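Local coordinates for conserved hypothetical protein (Agrobacterium tumefaciens, PDB 2FEX), which is of unknown function but belongs to the DJ-1/PfpI family and probably shares that family's glutaminase-like fold with a cysteine at the nucleophile elbow, at residues 6-11 and 32-37; 12-17 and 42-47. All coordinates share one frame; numbering follows the deposited sequence.

Contact 1: 6-11 and 32-37; sequences IALAQD and IVHATP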
loop_
_atom_site.group_PDB
_atom_site.type_symbol
_atom_site.label_atom_id
_atom_site.label_comp_id
_atom_site.label_asym_id
_atom_site.label_seq_id
_atom_site.Cartn_x
_atom_site.Cartn_y
_atom_site.Cartn_z
ATOM N N ILE A 6 1.783 14.267 -1.476
ATOM C CA ILE A 6 1.664 13.039 -2.265
ATOM C C ILE A 6 0.604 13.323 -3.328
ATOM O O ILE A 6 -0.571 13.616 -3.017
ATOM C CB ILE A 6 1.269 11.816 -1.386
ATOM C CG1 ILE A 6 2.469 11.588 -0.405
ATOM C CG2 ILE A 6 0.994 10.614 -2.338
ATOM C CD1 ILE A 6 2.269 10.360 0.457
ATOM N N ALA A 7 1.042 13.293 -4.590
ATOM C CA ALA A 7 0.175 13.705 -5.696
ATOM C C ALA A 7 -0.550 12.470 -6.241
ATOM O O ALA A 7 -0.014 11.742 -7.100
ATOM C CB ALA A 7 1.032 14.379 -6.843
ATOM N N LEU A 8 -1.761 12.256 -5.732
ATOM C CA LEU A 8 -2.630 11.161 -6.198
ATOM C C LEU A 8 -3.283 11.503 -7.521
ATOM O O LEU A 8 -3.239 12.662 -8.012
ATOM C CB LEU A 8 -3.763 10.936 -5.146
ATOM C CG LEU A 8 -3.274 10.584 -3.716
ATOM C CD1 LEU A 8 -4.498 10.461 -2.743
ATOM C CD2 LEU A 8 -2.333 9.281 -3.672
ATOM N N ALA A 9 -3.921 10.489 -8.090
ATOM C CA ALA A 9 -4.684 10.664 -9.332
ATOM C C ALA A 9 -5.602 9.501 -9.413
ATOM O O ALA A 9 -5.442 8.475 -8.684
ATOM C CB ALA A 9 -3.717 10.685 -10.517
ATOM N N GLN A 10 -6.554 9.606 -10.328
ATOM C CA GLN A 10 -7.436 8.474 -10.615
ATOM C C GLN A 10 -6.578 7.253 -10.950
ATOM O O GLN A 10 -5.585 7.371 -11.699
ATOM C CB GLN A 10 -8.346 8.830 -11.790
ATOM C CG GLN A 10 -9.393 9.879 -11.413
ATOM C CD GLN A 10 -10.520 9.355 -10.502
ATOM O OE1 GLN A 10 -10.516 8.198 -10.041
ATOM N NE2 GLN A 10 -11.533 10.212 -10.299
ATOM N N ASP A 11 -6.960 6.103 -10.390
ATOM C CA ASP A 11 -6.293 4.818 -10.669
ATOM C C ASP A 11 -4.852 4.835 -10.171
ATOM O O ASP A 11 -3.998 4.135 -10.694
ATOM C CB ASP A 11 -6.336 4.501 -12.185
ATOM C CG ASP A 11 -7.736 4.279 -12.678
ATOM O OD1 ASP A 11 -8.485 3.539 -12.016
ATOM O OD2 ASP A 11 -8.044 4.863 -13.707
ATOM N N ILE A 32 1.492 14.772 6.152
ATOM C CA ILE A 32 1.275 14.321 4.759
ATOM C C ILE A 32 0.128 15.124 4.209
ATOM O O ILE A 32 -0.974 15.171 4.855
ATOM C CB ILE A 32 0.931 12.793 4.694
ATOM C CG1 ILE A 32 2.026 11.944 5.332
ATOM C CG2 ILE A 32 0.727 12.338 3.254
ATOM C CD1 ILE A 32 3.351 11.992 4.556
ATOM N N VAL A 33 0.357 15.723 3.043
ATOM C CA VAL A 33 -0.695 16.422 2.306
ATOM C C VAL A 33 -0.999 15.592 1.053
ATOM O O VAL A 33 -0.147 15.445 0.203
ATOM C CB VAL A 33 -0.201 17.818 1.863
ATOM C CG1 VAL A 33 -1.275 18.567 1.027
ATOM C CG2 VAL A 33 0.226 18.631 3.131
ATOM N N HIS A 34 -2.233 15.108 0.925
ATOM C CA HIS A 34 -2.610 14.386 -0.275
ATOM C C HIS A 34 -3.320 15.373 -1.208
ATOM O O HIS A 34 -4.185 16.146 -0.765
ATOM C CB HIS A 34 -3.563 13.206 0.042
ATOM C CG HIS A 34 -2.824 12.018 0.576
ATOM N ND1 HIS A 34 -2.789 11.741 1.925
ATOM C CD2 HIS A 34 -2.100 11.055 -0.043
ATOM C CE1 HIS A 34 -2.045 10.662 2.118
ATOM N NE2 HIS A 34 -1.614 10.219 0.945
ATOM N N ALA A 35 -2.964 15.301 -2.470
ATOM C CA ALA A 35 -3.548 16.182 -3.505
ATOM C C ALA A 35 -4.004 15.398 -4.728
ATOM O O ALA A 35 -3.466 14.334 -5.022
ATOM C CB ALA A 35 -2.482 17.267 -3.912
ATOM N N THR A 36 -5.019 15.907 -5.439
ATOM C CA THR A 36 -5.420 15.349 -6.738
ATOM C C THR A 36 -5.398 16.552 -7.713
ATOM O O THR A 36 -5.411 17.730 -7.298
ATOM C CB THR A 36 -6.844 14.735 -6.683
ATOM O OG1 THR A 36 -7.785 15.805 -6.290
ATOM C CG2 THR A 36 -6.914 13.552 -5.672
ATOM N N PRO A 37 -5.402 16.273 -9.025
ATOM C CA PRO A 37 -5.289 17.368 -10.013
ATOM C C PRO A 37 -6.343 18.439 -9.807
ATOM O O PRO A 37 -6.017 19.622 -9.883
ATOM C CB PRO A 37 -5.454 16.626 -11.359
ATOM C CG PRO A 37 -4.773 15.287 -11.079
ATOM C CD PRO A 37 -5.312 14.922 -9.656
#
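Ile6 and His34 sit directly opposite each other on neighbouring parallel strands, their side chains lying side by side and pointing the same way. Ile6 lays CB against the imidazole, 3.7 Å from CD2 of His34. Its long CG1-CD1 branch spans His34 and Ile32, with CD1 of Ile6 3.8 Å from CG2 of Ile32, while CG2 of Ile6 stays against the imidazole. Leu8 CG, anti to its own carbonyl carbon (chi1 -59°), lies 3.9 Å from His34 CD2, and Leu8 CD1 approaches the ring obliquely, 3.7 Å from that same atom. Ala7 and Ala35 share the other face of the sheet, where the small side chain of Ala7 fits against Tyr56. Ile6 N donates to Val33 O (2.8 Å) and Ala35 N to Ile6 O. The bond from Leu8 N to Ala35 O is more bent at its hydrogen, 131°. Beyond it the strands part; Pro37, which has no N-H to offer, rests CD near Leu8 O, which the Tyr56 hydroxyl bonds instead. With helix 18-27 packed on Ile6 and Ile32, this is a beta-alpha-beta crossover between parallel strands 3-7 and 31-36 of the mixed central sheet of the DJ-1/PfpI fold.

Contact 2: 12-17 and 42-47; sequences FADWEP and VTSMGG
The Phe12 ring carries Ser44 CB over one face, 3.7 Å from the ring centroid and displaced toward the rim, a CH-pi contact; CG2 of Val42 approaches the same ring obliquely. The contact brings together two type I beta turns of the DJ-1/PfpI fold, Ala13-Glu16 and Ser44-Gly47, and the residues just before them. On the indole of Trp15, Ala13 CB and Glu16 CG lie against one face, whereas CE of Met45, a selenomethionine, comes to the edge, 4.0 Å from CZ3 of Trp15. The selenium stands oblique to the six-membered ring, making a Met-aromatic contact, and also packs on Ala13. A long, flexible side chain suits this place, because its bend at chi3 (70°) turns CE to the indole. Met45 N, inside the second turn, donates an almost straight bond (173°) to Phe12 O, just ahead of the first. Trp15 NE1 binds Gly155 O, and an edge-to-face contact with Phe183 of the second subunit brings the indole into the dimer interface. At Gly46 a CB would collide with Asp14 OD1, and the backbone of Gly47 by itself calls for glycine. The two-pronged carboxylate of Asp14 grips the Ser44 turn with both oxygens, which should favour its charged form: OD2 accepts Gly46 N at 2.8 Å, and OD1 takes the hydroxyl of Ser44 OG, itself bonded by Leu48 N, at 2.6 Å, 31° out of the carboxylate plane.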
loop_
_atom_site.group_PDB
_atom_site.type_symbol
_atom_site.label_atom_id
_atom_site.label_comp_id
_atom_site.label_asym_id
_atom_site.label_seq_id
_atom_site.Cartn_x
_atom_site.Cartn_y
_atom_site.Cartn_z
ATOM N N PHE A 12 -4.582 5.556 -9.064
ATOM C CA PHE A 12 -3.210 5.487 -8.495
ATOM C C PHE A 12 -2.925 4.088 -7.937
ATOM O O PHE A 12 -3.860 3.359 -7.503
ATOM C CB PHE A 12 -2.936 6.570 -7.419
ATOM C CG PHE A 12 -3.627 6.345 -6.082
ATOM C CD1 PHE A 12 -2.923 5.670 -5.030
ATOM C CD2 PHE A 12 -4.913 6.894 -5.838
ATOM C CE1 PHE A 12 -3.538 5.517 -3.703
ATOM C CE2 PHE A 12 -5.526 6.757 -4.549
ATOM C CZ PHE A 12 -4.822 6.045 -3.516
ATOM N N ALA A 13 -1.632 3.722 -7.987
ATOM C CA ALA A 13 -1.204 2.385 -7.543
ATOM C C ALA A 13 -1.160 2.377 -5.999
ATOM O O ALA A 13 -0.289 2.983 -5.374
ATOM C CB ALA A 13 0.202 2.065 -8.139
ATOM N N ASP A 14 -2.112 1.667 -5.385
ATOM C CA ASP A 14 -2.263 1.723 -3.901
ATOM C C ASP A 14 -0.974 1.395 -3.183
ATOM O O ASP A 14 -0.699 1.960 -2.119
ATOM C CB ASP A 14 -3.298 0.712 -3.391
ATOM C CG ASP A 14 -4.663 0.867 -4.064
ATOM O OD1 ASP A 14 -5.683 0.913 -3.302
ATOM O OD2 ASP A 14 -4.731 0.896 -5.307
ATOM N N TRP A 15 -0.190 0.438 -3.727
ATOM C CA TRP A 15 0.974 -0.069 -2.959
ATOM C C TRP A 15 2.195 0.880 -3.055
ATOM O O TRP A 15 3.210 0.641 -2.392
ATOM C CB TRP A 15 1.389 -1.450 -3.475
ATOM C CG TRP A 15 1.983 -1.447 -4.840
ATOM C CD1 TRP A 15 3.327 -1.380 -5.148
ATOM C CD2 TRP A 15 1.284 -1.582 -6.072
ATOM N NE1 TRP A 15 3.495 -1.416 -6.534
ATOM C CE2 TRP A 15 2.263 -1.532 -7.124
ATOM C CE3 TRP A 15 -0.066 -1.685 -6.418
ATOM C CZ2 TRP A 15 1.904 -1.593 -8.476
ATOM C CZ3 TRP A 15 -0.422 -1.743 -7.785
ATOM C CH2 TRP A 15 0.573 -1.733 -8.791
ATOM N N GLU A 16 2.118 1.944 -3.879
ATOM C CA GLU A 16 3.319 2.694 -4.188
ATOM C C GLU A 16 3.645 3.804 -3.173
ATOM O O GLU A 16 4.822 4.008 -2.878
ATOM C CB GLU A 16 3.266 3.199 -5.651
ATOM C CG GLU A 16 3.396 1.945 -6.560
ATOM C CD GLU A 16 3.420 2.186 -8.072
ATOM O OE1 GLU A 16 3.308 3.332 -8.487
ATOM O OE2 GLU A 16 3.579 1.175 -8.827
ATOM N N PRO A 17 2.629 4.543 -2.681
ATOM C CA PRO A 17 2.957 5.558 -1.675
ATOM C C PRO A 17 2.595 5.136 -0.263
ATOM O O PRO A 17 2.727 5.935 0.673
ATOM C CB PRO A 17 2.065 6.725 -2.118
ATOM C CG PRO A 17 0.790 6.058 -2.527
ATOM C CD PRO A 17 1.229 4.672 -3.149
ATOM N N VAL A 42 -10.565 10.864 -5.797
ATOM C CA VAL A 42 -10.190 9.914 -6.840
ATOM C C VAL A 42 -10.297 8.484 -6.309
ATOM O O VAL A 42 -10.325 8.266 -5.101
ATOM C CB VAL A 42 -8.724 10.145 -7.296
ATOM C CG1 VAL A 42 -8.629 11.535 -8.029
ATOM C CG2 VAL A 42 -7.715 10.010 -6.145
ATOM N N THR A 43 -10.305 7.522 -7.230
ATOM C CA THR A 43 -10.448 6.086 -6.819
ATOM C C THR A 43 -9.133 5.382 -7.139
ATOM O O THR A 43 -8.651 5.450 -8.256
ATOM C CB THR A 43 -11.554 5.440 -7.588
ATOM O OG1 THR A 43 -12.789 6.153 -7.347
ATOM C CG2 THR A 43 -11.723 3.997 -7.180
ATOM N N SER A 44 -8.550 4.718 -6.168
ATOM C CA SER A 44 -7.273 4.016 -6.425
ATOM C C SER A 44 -7.499 2.785 -7.300
ATOM O O SER A 44 -8.655 2.327 -7.563
ATOM C CB SER A 44 -6.670 3.489 -5.116
ATOM O OG SER A 44 -7.461 2.411 -4.566
HETATM N N MSE A 45 -6.396 2.190 -7.747
HETATM C CA MSE A 45 -6.525 0.924 -8.493
HETATM C C MSE A 45 -7.302 -0.117 -7.686
HETATM O O MSE A 45 -8.022 -0.934 -8.269
HETATM C CB MSE A 45 -5.133 0.357 -8.852
HETATM C CG MSE A 45 -4.595 1.025 -10.099
HETATM SE SE MSE A 45 -2.704 0.533 -10.381
HETATM C CE MSE A 45 -2.982 -1.397 -10.897
ATOM N N GLY A 46 -7.086 -0.109 -6.367
ATOM C CA GLY A 46 -7.727 -1.056 -5.438
ATOM C C GLY A 46 -9.144 -0.668 -5.021
ATOM O O GLY A 46 -9.785 -1.425 -4.251
ATOM N N GLY A 47 -9.676 0.423 -5.597
ATOM C CA GLY A 47 -11.060 0.839 -5.334
ATOM C C GLY A 47 -11.230 1.808 -4.160
ATOM O O GLY A 47 -12.381 2.218 -3.905
#

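In the fold
Contacts 1 and 2 are successive stages of one course, their centres about 10 Å apart: segment 6-11 continues into 12-17, and 42-47 follows strand 31-36. Residues of both meet where Asp11 N lies 2.8 Å from Thr43 O and Gln10 OE1 lies 2.9 Å from Thr43 N, both probable hydrogen bonds. The side chain of Thr43 is about 5 Å from a sulfate ion, probably from the crystallisation liquor. Ala7 and Trp15 lie near, without touching, the likely nucleophile elbow around Cys101, and Glu16 touches that cysteine. Both contacts also reach the second subunit, whose Leu48 and Gly46 pack on contact 1 and whose Arg25 and Ser26 bind Met45 O of contact 2.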